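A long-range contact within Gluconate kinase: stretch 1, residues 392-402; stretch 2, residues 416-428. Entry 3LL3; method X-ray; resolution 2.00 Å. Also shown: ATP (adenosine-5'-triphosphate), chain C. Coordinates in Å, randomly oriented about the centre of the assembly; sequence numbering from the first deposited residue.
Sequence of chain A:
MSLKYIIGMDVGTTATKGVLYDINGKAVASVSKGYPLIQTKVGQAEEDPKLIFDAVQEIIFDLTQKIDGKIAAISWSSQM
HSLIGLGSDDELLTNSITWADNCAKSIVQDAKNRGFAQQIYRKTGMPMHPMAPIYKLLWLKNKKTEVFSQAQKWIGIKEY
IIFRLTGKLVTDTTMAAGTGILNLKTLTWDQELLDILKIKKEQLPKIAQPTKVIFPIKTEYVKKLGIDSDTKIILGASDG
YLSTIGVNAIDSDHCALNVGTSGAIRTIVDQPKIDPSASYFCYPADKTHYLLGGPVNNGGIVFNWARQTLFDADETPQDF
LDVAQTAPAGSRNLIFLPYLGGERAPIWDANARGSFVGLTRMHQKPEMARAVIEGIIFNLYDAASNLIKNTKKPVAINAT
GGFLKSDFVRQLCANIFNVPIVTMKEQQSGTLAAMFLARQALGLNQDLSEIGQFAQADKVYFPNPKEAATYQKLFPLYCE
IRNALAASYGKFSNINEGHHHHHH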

# COMPACT_ATOMS: atom_id res chain seq x y z
N LYS A 392 6.02 23.95 -23.78
CA LYS A 392 7.44 23.66 -23.78
C LYS A 392 7.83 23.08 -22.42
O LYS A 392 7.49 23.66 -21.39
CB LYS A 392 8.25 24.92 -24.07
N LYS A 393 8.48 21.92 -22.41
CA LYS A 393 9.12 21.45 -21.18
C LYS A 393 10.13 22.53 -20.82
O LYS A 393 10.79 23.07 -21.71
CB LYS A 393 9.83 20.11 -21.40
CG LYS A 393 8.98 18.87 -21.11
CD LYS A 393 9.85 17.63 -20.82
CE LYS A 393 11.17 17.67 -21.62
NZ LYS A 393 12.06 16.50 -21.32
N PRO A 394 10.23 22.87 -19.53
CA PRO A 394 11.26 23.84 -19.11
C PRO A 394 12.62 23.24 -19.42
O PRO A 394 12.72 22.02 -19.52
CB PRO A 394 11.05 23.92 -17.60
CG PRO A 394 10.37 22.59 -17.25
CD PRO A 394 9.43 22.40 -18.40
N VAL A 395 13.64 24.07 -19.59
CA VAL A 395 14.97 23.55 -19.92
C VAL A 395 15.79 23.23 -18.67
O VAL A 395 16.90 22.72 -18.74
CB VAL A 395 15.75 24.57 -20.79
CG1 VAL A 395 14.94 24.93 -22.01
CG2 VAL A 395 16.08 25.83 -19.99
N ALA A 396 15.26 23.58 -17.51
CA ALA A 396 15.94 23.29 -16.25
C ALA A 396 14.95 23.45 -15.12
O ALA A 396 13.98 24.19 -15.23
CB ALA A 396 17.13 24.20 -16.05
N ILE A 397 15.20 22.72 -14.04
CA ILE A 397 14.49 22.86 -12.79
C ILE A 397 15.50 23.39 -11.80
O ILE A 397 16.52 22.73 -11.53
CB ILE A 397 14.01 21.50 -12.23
CG1 ILE A 397 13.22 20.71 -13.28
CG2 ILE A 397 13.21 21.72 -10.96
CD1 ILE A 397 11.99 21.39 -13.77
N ASN A 398 15.26 24.60 -11.29
CA ASN A 398 16.10 25.17 -10.26
C ASN A 398 15.64 24.70 -8.89
O ASN A 398 14.54 25.05 -8.44
CB ASN A 398 16.09 26.70 -10.34
CG ASN A 398 16.52 27.20 -11.71
OD1 ASN A 398 16.55 28.40 -11.98
ND2 ASN A 398 16.86 26.27 -12.58
N ALA A 399 16.49 23.93 -8.22
CA ALA A 399 16.09 23.12 -7.08
C ALA A 399 16.76 23.47 -5.77
O ALA A 399 17.96 23.71 -5.71
CB ALA A 399 16.33 21.64 -7.40
N THR A 400 15.97 23.45 -4.71
CA THR A 400 16.45 23.75 -3.38
C THR A 400 15.70 22.87 -2.38
O THR A 400 14.72 22.24 -2.74
CB THR A 400 16.17 25.22 -3.01
OG1 THR A 400 14.78 25.51 -3.19
CG2 THR A 400 16.99 26.19 -3.89
N GLY A 401 16.13 22.87 -1.13
CA GLY A 401 15.41 22.22 -0.06
C GLY A 401 16.12 21.01 0.52
O GLY A 401 16.82 20.32 -0.19
N GLY A 402 15.92 20.77 1.81
CA GLY A 402 16.61 19.72 2.53
C GLY A 402 16.39 18.32 2.01
O GLY A 402 17.23 17.44 2.23
N ILE A 416 13.46 11.32 -13.20
CA ILE A 416 11.99 11.31 -13.23
C ILE A 416 11.41 12.48 -14.02
O ILE A 416 10.55 12.29 -14.87
CB ILE A 416 11.41 11.26 -11.81
CG1 ILE A 416 11.62 9.86 -11.21
CG2 ILE A 416 9.93 11.64 -11.81
CD1 ILE A 416 11.28 9.77 -9.74
N PHE A 417 11.88 13.69 -13.74
CA PHE A 417 11.45 14.87 -14.49
C PHE A 417 11.98 14.86 -15.94
O PHE A 417 11.38 15.45 -16.83
CB PHE A 417 11.88 16.18 -13.79
CG PHE A 417 11.01 16.56 -12.60
CD1 PHE A 417 10.24 17.71 -12.64
CD2 PHE A 417 11.00 15.78 -11.45
CE1 PHE A 417 9.44 18.08 -11.53
CE2 PHE A 417 10.22 16.14 -10.35
CZ PHE A 417 9.42 17.29 -10.40
N ASN A 418 13.10 14.17 -16.16
CA ASN A 418 13.73 14.14 -17.49
C ASN A 418 14.07 15.54 -18.01
O ASN A 418 13.91 15.83 -19.20
CB ASN A 418 12.88 13.42 -18.53
CG ASN A 418 13.71 12.90 -19.71
OD1 ASN A 418 14.93 12.80 -19.62
ND2 ASN A 418 13.05 12.57 -20.81
N VAL A 419 14.49 16.41 -17.10
CA VAL A 419 15.06 17.71 -17.44
C VAL A 419 16.24 17.93 -16.48
O VAL A 419 16.29 17.32 -15.40
CB VAL A 419 14.00 18.86 -17.35
CG1 VAL A 419 12.70 18.49 -18.04
CG2 VAL A 419 13.72 19.21 -15.94
N PRO A 420 17.21 18.76 -16.86
CA PRO A 420 18.34 18.93 -15.94
C PRO A 420 17.90 19.59 -14.63
O PRO A 420 17.03 20.47 -14.62
CB PRO A 420 19.29 19.85 -16.71
CG PRO A 420 18.89 19.68 -18.16
CD PRO A 420 17.42 19.48 -18.13
N ILE A 421 18.51 19.14 -13.53
CA ILE A 421 18.27 19.71 -12.21
C ILE A 421 19.45 20.62 -11.87
O ILE A 421 20.61 20.20 -11.91
CB ILE A 421 18.14 18.58 -11.15
CG1 ILE A 421 16.92 17.68 -11.44
CG2 ILE A 421 18.15 19.17 -9.74
CD1 ILE A 421 15.60 18.32 -11.13
N VAL A 422 19.15 21.89 -11.58
CA VAL A 422 20.17 22.86 -11.20
C VAL A 422 20.04 23.23 -9.73
O VAL A 422 19.03 23.80 -9.32
CB VAL A 422 20.06 24.14 -12.03
CG1 VAL A 422 21.16 25.11 -11.65
CG2 VAL A 422 20.09 23.82 -13.51
N THR A 423 21.07 22.93 -8.95
CA THR A 423 21.06 23.27 -7.54
C THR A 423 21.67 24.65 -7.39
O THR A 423 22.40 25.11 -8.26
CB THR A 423 21.80 22.24 -6.68
OG1 THR A 423 23.10 21.99 -7.25
CG2 THR A 423 21.03 20.95 -6.63
N MSE A 424 21.33 25.33 -6.30
CA MSE A 424 21.69 26.74 -6.14
C MSE A 424 22.66 26.92 -5.00
O MSE A 424 22.64 26.17 -4.02
CB MSE A 424 20.43 27.59 -5.87
CG MSE A 424 19.27 27.25 -6.80
SE MSE A 424 19.69 27.61 -8.69
CE MSE A 424 20.12 29.54 -8.49
N LYS A 425 23.50 27.94 -5.11
CA LYS A 425 24.44 28.25 -4.03
C LYS A 425 23.69 28.71 -2.78
O LYS A 425 24.10 28.39 -1.67
CB LYS A 425 25.49 29.27 -4.49
CG LYS A 425 26.43 28.71 -5.55
CD LYS A 425 27.53 29.68 -5.97
CE LYS A 425 28.39 29.07 -7.09
NZ LYS A 425 29.24 30.09 -7.79
N GLU A 426 22.59 29.43 -2.98
CA GLU A 426 21.81 29.97 -1.85
C GLU A 426 20.43 29.35 -1.67
O GLU A 426 19.53 29.51 -2.51
CB GLU A 426 21.67 31.48 -1.97
CG GLU A 426 20.92 32.09 -0.77
CD GLU A 426 21.61 31.74 0.54
OE1 GLU A 426 20.93 31.22 1.45
OE2 GLU A 426 22.84 31.97 0.64
N GLN A 427 20.24 28.68 -0.54
CA GLN A 427 18.95 28.06 -0.25
C GLN A 427 17.93 29.10 0.22
O GLN A 427 16.74 28.88 0.08
CB GLN A 427 19.08 26.94 0.78
CG GLN A 427 20.11 25.88 0.42
CD GLN A 427 19.68 25.05 -0.77
OE1 GLN A 427 20.33 25.07 -1.83
NE2 GLN A 427 18.59 24.31 -0.61
N GLN A 428 18.42 30.21 0.78
CA GLN A 428 17.54 31.26 1.30
C GLN A 428 17.11 32.20 0.19
O GLN A 428 17.36 33.40 0.23
CB GLN A 428 18.25 32.04 2.42
CG GLN A 428 18.63 31.15 3.60
CD GLN A 428 17.43 30.35 4.11
OE1 GLN A 428 16.34 30.91 4.26
NE2 GLN A 428 17.63 29.05 4.36
PG ATP C . 13.17 25.94 6.26
O1G ATP C . 14.11 25.22 7.42
O2G ATP C . 14.12 26.77 5.18
O3G ATP C . 12.19 26.83 6.89
PB ATP C . 12.20 23.25 6.03
O1B ATP C . 11.26 22.44 4.96
O2B ATP C . 11.63 23.26 7.37
O3B ATP C . 12.35 24.79 5.41
PA ATP C . 14.57 21.80 5.02
O1A ATP C . 14.57 22.47 3.52
O2A ATP C . 15.91 21.64 5.57
O3A ATP C . 13.73 22.61 6.19
O5' ATP C . 13.92 20.29 4.84
C5' ATP C . 13.62 19.56 6.01
C4' ATP C . 13.48 18.10 5.62
O4' ATP C . 14.60 17.44 5.06
C3' ATP C . 12.77 17.09 6.56
O3' ATP C . 11.40 16.92 6.32
C2' ATP C . 13.70 15.82 6.52
O2' ATP C . 12.99 14.61 6.64
C1' ATP C . 14.44 16.06 5.23
N9 ATP C . 15.79 15.53 5.21
C8 ATP C . 16.77 15.73 6.11
N7 ATP C . 17.94 15.11 5.58
C5 ATP C . 17.61 14.55 4.33
C6 ATP C . 18.37 13.84 3.37
N6 ATP C . 19.79 13.60 3.61
N1 ATP C . 17.80 13.42 2.24
C2 ATP C . 16.47 13.66 1.98
N3 ATP C . 15.73 14.36 2.92
C4 ATP C . 16.31 14.79 4.08
O HOH W 1 10.14 13.95 -21.05
O HOH W 2 20.00 23.76 -3.96

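Two parallel strands, one running to Thr 400, the other 421-424, form the heart of this contact. Ile 397 N donates to Pro 420 O (3.0 Å), Ile 397 O accepts from Val 422 N (2.8 Å), and Ala 399 N donates to Val 422 O (2.8 Å). Proline lacks an amide hydrogen, yet Pro 420 serves well here because the hydrogen bonding uses its carbonyl, not its nitrogen. Beyond Ala 399 the strands loosen: water 2 sits 2.7 Å from Ala 399 O and accepts from Met 424 N (3.1 Å), bridging a direct N to O separation of 3.8 Å.

Ile 397, Ala 399, Ile 421 and Thr 423 lie on one face of the sheet. With chi1 and chi2 both m, Ile 397 sets CG1 tightly against Val 419 CG2 (3.1 Å) and brings CD1 to 4.2 Å from Phe 417 CD1, so one branched side chain touches both Phe 417 and Val 419, in the run leading into the strand. Ile 421 is also m, m; its CD1 reaches back to Ile 397 CB (3.7 Å), while its CG2 meets the small Ala 399 CB (3.9 Å). The isoleucines, Ala 399, Val 419 and Phe 417 are buried, as suits their hydrocarbon character; Thr 423 OG1 is hydrogen-bonded elsewhere in the structure.

On the face bearing Asn 398 and Val 422, Val 422 adopts t, and its CG2 packs on Ala 396 CB at 3.9 Å. The selenomethionine at Met 424 is m throughout, a folded chain that carries SE to 4.1 Å from Asn 398 CB; its CG lies 3.8 Å from Thr 400 CG2.

At the exposed margin, Lys 393 bends its chain, chi1 -91° and chi3 -32° lying off the usual wells, and NZ donates to Asn 418 O (2.9 Å). Asn 418 has positive phi, which asparagine tolerates comparatively well, as the chain leaves the helix. At the other end, the backbone angles of Gly 401 call for glycine, and Gly 402 N donates to ATP O1A (2.8 Å).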